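Local coordinates for hypothetical protein PH0435 (Pyrococcus horikoshii, PDB 2YV4) that is not functionally characterised but, as the C-terminal domain of a Sua5 protein, probably belongs to an enzyme that makes threonylcarbamoyl-AMP for tRNA modification, at residues A[22-27]-A[34-39]; A[76-81]-A[88-93]. One frame throughout, in Å; residues are numbered along the deposited sequence.

How the interactions relate
Both contacts are buried in the core and each sets a helix against the central parallel sheet, but on opposite faces. Interaction 1 joins helix 13-29 to strand 34-38; interaction 2 joins helix 86-93 to strand 75-81. The two strands are neighbours in the sheet, tied by G35 O and I77 N at 2.8 Å, and beyond the strand end S39 OG meets E79 OE2. Interaction 1 is entirely aliphatic, with branched side chains on both sides. In interaction 2 one valine meets a methyl and a carbonyl oxygen of the strand, beside a glycine, and a water joins the backbones where strand 75-81 ends and helix 86-93 begins.

Interaction 1: A[22-27]-A[34-39]; sequences ELVKEL and VGVIGS
V24 and L27, one helical turn apart, pack onto V34 and V36 of the strand that follows their helix. From CB the V24 side chain forks toward two different strand residues. Its CG1, anti to the backbone N (chi1 166°), meets V34 CG1 at 4.0 Å. The other methyl, CG2, lies beside the backbone N and comes up to V36 CG2 at the same distance. One valine thus spans V34 and V36, two residues apart on one face of the strand, its side chain crossing each of theirs at about a right angle. V34 answers with its second methyl: CG2 takes L27 CD1 at 3.8 Å, so the V34 fork is gripped from two positions along the helix. No hydrogen bond links the segments; the contact rests on methyl groups alone. Helix segment 22-27 runs nearly antiparallel to strand 34-38 (161°), with the segment axes 9.2 Å apart, as expected for the return leg of a beta-alpha-beta crossover from strand 5-11 through helix 13-29 into strand 34-38. V36 also packs on I20 of that helix, while L23 and L27 touch I77 of strand 75-81, and V34 and V36 bond through their backbones to E46 of edge strand 46-49.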
loop_
_atom_site.group_PDB
_atom_site.type_symbol
_atom_site.label_atom_id
_atom_site.label_comp_id
_atom_site.label_asym_id
_atom_site.label_seq_id
_atom_site.Cartn_x
_atom_site.Cartn_y
_atom_site.Cartn_z
ATOM N N GLU A 22 -1.086 1.858 -12.187
ATOM C CA GLU A 22 -1.277 0.742 -13.104
ATOM C C GLU A 22 -1.962 -0.443 -12.427
ATOM O O GLU A 22 -2.938 -0.981 -12.949
ATOM C CB GLU A 22 0.079 0.294 -13.667
ATOM C CG GLU A 22 0.016 -0.887 -14.628
ATOM C CD GLU A 22 1.386 -1.503 -14.889
ATOM O OE1 GLU A 22 1.487 -2.400 -15.752
ATOM O OE2 GLU A 22 2.363 -1.096 -14.226
ATOM N N LEU A 23 -1.448 -0.846 -11.268
ATOM C CA LEU A 23 -2.008 -1.972 -10.528
ATOM C C LEU A 23 -3.463 -1.760 -10.104
ATOM O O LEU A 23 -4.278 -2.680 -10.191
ATOM C CB LEU A 23 -1.155 -2.278 -9.288
ATOM C CG LEU A 23 0.173 -3.004 -9.517
ATOM C CD1 LEU A 23 0.942 -3.091 -8.206
ATOM C CD2 LEU A 23 -0.090 -4.402 -10.076
ATOM N N VAL A 24 -3.781 -0.562 -9.625
ATOM C CA VAL A 24 -5.142 -0.261 -9.209
ATOM C C VAL A 24 -6.107 -0.517 -10.372
ATOM O O VAL A 24 -7.105 -1.225 -10.219
ATOM C CB VAL A 24 -5.258 1.201 -8.728
ATOM C CG1 VAL A 24 -6.724 1.617 -8.628
ATOM C CG2 VAL A 24 -4.582 1.343 -7.360
ATOM N N LYS A 25 -5.801 0.040 -11.538
ATOM C CA LYS A 25 -6.652 -0.158 -12.704
ATOM C C LYS A 25 -6.779 -1.646 -13.008
ATOM O O LYS A 25 -7.876 -2.141 -13.258
ATOM C CB LYS A 25 -6.076 0.570 -13.920
ATOM C CG LYS A 25 -6.192 2.074 -13.850
ATOM C CD LYS A 25 -5.417 2.721 -14.983
ATOM C CE LYS A 25 -5.436 4.234 -14.880
ATOM N NZ LYS A 25 -4.593 4.849 -15.939
ATOM N N GLU A 26 -5.654 -2.355 -12.979
ATOM C CA GLU A 26 -5.655 -3.786 -13.249
ATOM C C GLU A 26 -6.538 -4.546 -12.269
ATOM O O GLU A 26 -7.356 -5.375 -12.671
ATOM C CB GLU A 26 -4.230 -4.337 -13.186
ATOM C CG GLU A 26 -3.411 -4.106 -14.449
ATOM C CD GLU A 26 -1.933 -4.401 -14.243
ATOM O OE1 GLU A 26 -1.611 -5.269 -13.402
ATOM O OE2 GLU A 26 -1.093 -3.772 -14.923
ATOM N N LEU A 27 -6.375 -4.264 -10.983
ATOM C CA LEU A 27 -7.170 -4.937 -9.970
ATOM C C LEU A 27 -8.657 -4.613 -10.132
ATOM O O LEU A 27 -9.503 -5.502 -10.038
ATOM C CB LEU A 27 -6.669 -4.545 -8.576
ATOM C CG LEU A 27 -5.226 -5.000 -8.315
ATOM C CD1 LEU A 27 -4.731 -4.487 -6.972
ATOM C CD2 LEU A 27 -5.165 -6.524 -8.365
ATOM N N VAL A 34 -9.957 -2.512 -4.287
ATOM C CA VAL A 34 -8.577 -2.214 -3.922
ATOM C C VAL A 34 -8.364 -0.981 -3.049
ATOM O O VAL A 34 -8.992 0.065 -3.234
ATOM C CB VAL A 34 -7.712 -2.094 -5.205
ATOM C CG1 VAL A 34 -8.332 -1.100 -6.146
ATOM C CG2 VAL A 34 -6.290 -1.680 -4.856
ATOM N N GLY A 35 -7.459 -1.124 -2.090
ATOM C CA GLY A 35 -7.147 -0.031 -1.191
ATOM C C GLY A 35 -5.674 0.309 -1.279
ATOM O O GLY A 35 -4.837 -0.551 -1.550
ATOM N N VAL A 36 -5.355 1.578 -1.081
ATOM C CA VAL A 36 -3.976 2.008 -1.121
ATOM C C VAL A 36 -3.606 2.674 0.191
ATOM O O VAL A 36 -4.352 3.503 0.713
ATOM C CB VAL A 36 -3.725 3.019 -2.260
ATOM C CG1 VAL A 36 -2.387 3.748 -2.031
ATOM C CG2 VAL A 36 -3.714 2.297 -3.603
ATOM N N ILE A 37 -2.468 2.274 0.735
ATOM C CA ILE A 37 -1.949 2.891 1.943
ATOM C C ILE A 37 -0.693 3.553 1.389
ATOM O O ILE A 37 0.296 2.878 1.100
ATOM C CB ILE A 37 -1.552 1.857 3.015
ATOM C CG1 ILE A 37 -2.767 1.015 3.412
ATOM C CG2 ILE A 37 -1.007 2.577 4.244
ATOM C CD1 ILE A 37 -2.449 -0.049 4.459
ATOM N N GLY A 38 -0.748 4.870 1.201
ATOM C CA GLY A 38 0.397 5.571 0.649
ATOM C C GLY A 38 0.304 7.078 0.783
ATOM O O GLY A 38 -0.291 7.584 1.734
ATOM N N SER A 39 0.891 7.793 -0.174
ATOM C CA SER A 39 0.894 9.254 -0.160
ATOM C C SER A 39 -0.328 9.842 -0.872
ATOM O O SER A 39 -0.648 11.021 -0.696
ATOM C CB SER A 39 2.180 9.778 -0.804
ATOM O OG SER A 39 2.313 9.305 -2.133
#

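Interaction 2: A[76-81]-A[88-93]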
loop_
_atom_site.group_PDB
_atom_site.type_symbol
_atom_site.label_atom_id
_atom_site.label_comp_id
_atom_site.label_asym_id
_atom_site.label_seq_id
_atom_site.Cartn_x
_atom_site.Cartn_y
_atom_site.Cartn_z
ATOM N N VAL A 76 -4.717 -4.870 -0.735
ATOM C CA VAL A 76 -4.185 -3.625 -0.200
ATOM C C VAL A 76 -2.799 -3.403 -0.781
ATOM O O VAL A 76 -1.936 -4.269 -0.685
ATOM C CB VAL A 76 -4.061 -3.672 1.349
ATOM C CG1 VAL A 76 -3.343 -2.422 1.861
ATOM C CG2 VAL A 76 -5.440 -3.766 1.982
ATOM N N ILE A 77 -2.594 -2.250 -1.401
ATOM C CA ILE A 77 -1.289 -1.923 -1.965
ATOM C C ILE A 77 -0.638 -0.938 -1.013
ATOM O O ILE A 77 -1.209 0.111 -0.709
ATOM C CB ILE A 77 -1.416 -1.263 -3.350
ATOM C CG1 ILE A 77 -2.080 -2.235 -4.331
ATOM C CG2 ILE A 77 -0.034 -0.840 -3.852
ATOM C CD1 ILE A 77 -2.414 -1.611 -5.687
ATOM N N ALA A 78 0.540 -1.291 -0.512
ATOM C CA ALA A 78 1.261 -0.411 0.396
ATOM C C ALA A 78 2.398 0.218 -0.390
ATOM O O ALA A 78 3.237 -0.479 -0.946
ATOM C CB ALA A 78 1.808 -1.203 1.586
ATOM N N GLU A 79 2.396 1.542 -0.446
ATOM C CA GLU A 79 3.411 2.309 -1.157
ATOM C C GLU A 79 4.743 2.211 -0.406
ATOM O O GLU A 79 4.820 2.585 0.760
ATOM C CB GLU A 79 2.950 3.764 -1.230
ATOM C CG GLU A 79 3.738 4.669 -2.141
ATOM C CD GLU A 79 3.170 6.076 -2.139
ATOM O OE1 GLU A 79 1.948 6.219 -2.376
ATOM O OE2 GLU A 79 3.937 7.035 -1.896
ATOM N N GLY A 80 5.782 1.704 -1.068
ATOM C CA GLY A 80 7.081 1.579 -0.423
ATOM C C GLY A 80 8.192 2.273 -1.196
ATOM O O GLY A 80 9.017 1.608 -1.830
ATOM N N VAL A 81 8.227 3.603 -1.142
ATOM C CA VAL A 81 9.242 4.360 -1.871
ATOM C C VAL A 81 10.619 4.279 -1.212
ATOM O O VAL A 81 10.730 4.106 0.006
ATOM C CB VAL A 81 8.837 5.852 -2.039
ATOM C CG1 VAL A 81 7.448 5.939 -2.685
ATOM C CG2 VAL A 81 8.855 6.569 -0.688
ATOM N N LEU A 88 11.451 0.483 3.229
ATOM C CA LEU A 88 12.095 -0.424 4.175
ATOM C C LEU A 88 11.291 -0.490 5.472
ATOM O O LEU A 88 11.088 -1.572 6.032
ATOM C CB LEU A 88 13.525 0.034 4.475
ATOM C CG LEU A 88 14.227 -0.691 5.628
ATOM C CD1 LEU A 88 14.192 -2.200 5.392
ATOM C CD2 LEU A 88 15.660 -0.195 5.751
ATOM N N ALA A 89 10.828 0.665 5.944
ATOM C CA ALA A 89 10.044 0.719 7.172
ATOM C C ALA A 89 8.758 -0.077 7.008
ATOM O O ALA A 89 8.336 -0.775 7.930
ATOM C CB ALA A 89 9.718 2.172 7.535
ATOM N N VAL A 90 8.128 0.040 5.841
ATOM C CA VAL A 90 6.895 -0.695 5.576
ATOM C C VAL A 90 7.144 -2.194 5.713
ATOM O O VAL A 90 6.411 -2.893 6.414
ATOM C CB VAL A 90 6.352 -0.410 4.153
ATOM C CG1 VAL A 90 5.233 -1.392 3.814
ATOM C CG2 VAL A 90 5.822 1.022 4.071
HETATM N N MSE A 91 8.183 -2.685 5.045
HETATM C CA MSE A 91 8.514 -4.105 5.103
HETATM C C MSE A 91 8.860 -4.543 6.528
HETATM O O MSE A 91 8.453 -5.616 6.965
HETATM C CB MSE A 91 9.670 -4.427 4.140
HETATM C CG MSE A 91 9.289 -4.339 2.652
HETATM SE SE MSE A 91 10.629 -5.121 1.455
HETATM C CE MSE A 91 10.672 -6.845 2.270
ATOM N N ASN A 92 9.606 -3.714 7.254
ATOM C CA ASN A 92 9.967 -4.045 8.634
ATOM C C ASN A 92 8.723 -4.224 9.502
ATOM O O ASN A 92 8.582 -5.225 10.205
ATOM C CB ASN A 92 10.856 -2.950 9.232
ATOM C CG ASN A 92 12.268 -2.988 8.691
ATOM O OD1 ASN A 92 13.041 -2.049 8.874
ATOM N ND2 ASN A 92 12.618 -4.086 8.025
ATOM N N ARG A 93 7.819 -3.251 9.453
ATOM C CA ARG A 93 6.589 -3.314 10.241
ATOM C C ARG A 93 5.694 -4.460 9.766
ATOM O O ARG A 93 4.833 -4.941 10.505
ATOM C CB ARG A 93 5.837 -1.983 10.133
ATOM C CG ARG A 93 4.503 -1.936 10.863
ATOM C CD ARG A 93 4.662 -2.134 12.361
ATOM N NE ARG A 93 3.384 -1.988 13.056
ATOM C CZ ARG A 93 3.189 -2.280 14.338
ATOM N NH1 ARG A 93 4.190 -2.738 15.079
ATOM N NH2 ARG A 93 1.990 -2.108 14.884
HETATM O O HOH W 1 12.842 2.425 1.630
#
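V90 sits over strand 75-81 and makes both of the close contacts here, where helix 86-93 packs on the sheet of a Rossmann-like alpha/beta/alpha sandwich. The strand order, 46-49, 34-38, 75-81, 5-11, 101-104, makes strand 75-81 the middle one, and the chain leaves its end to form the helix. V90 is the residue with the most surface buried by the contact, and its two methyls do separate jobs. CG1, anti to the backbone N (chi1 169°), points at A78 and meets its CB at 4.1 Å, one methyl against another. CG2 is turned to the strand backbone instead and comes to 3.8 Å from E79 O, a van der Waals approach of a methyl to a carbonyl oxygen.

A78 and G80 lie on the same face of the strand, the face turned to V90. A78 contributes a single methyl; G80 presents bare backbone, its CA 4.7 Å from V90 CG2. Between them, E79 directs its side chain to the other face, toward helix 13-29, where its carboxylate is hydrogen-bonded to Y42 OH. V90 also packs on L50, and the helix has a second neighbour on this face of the sheet: A89 touches V54 and V57 of helix 54-70, and R93 makes a cation-pi contact with F62.

Where strand and helix come together at their linked ends, one water bridges the two backbones: it accepts from L88 N at 2.9 Å, in the first turn of the helix, and donates to V81 O at 3.2 Å.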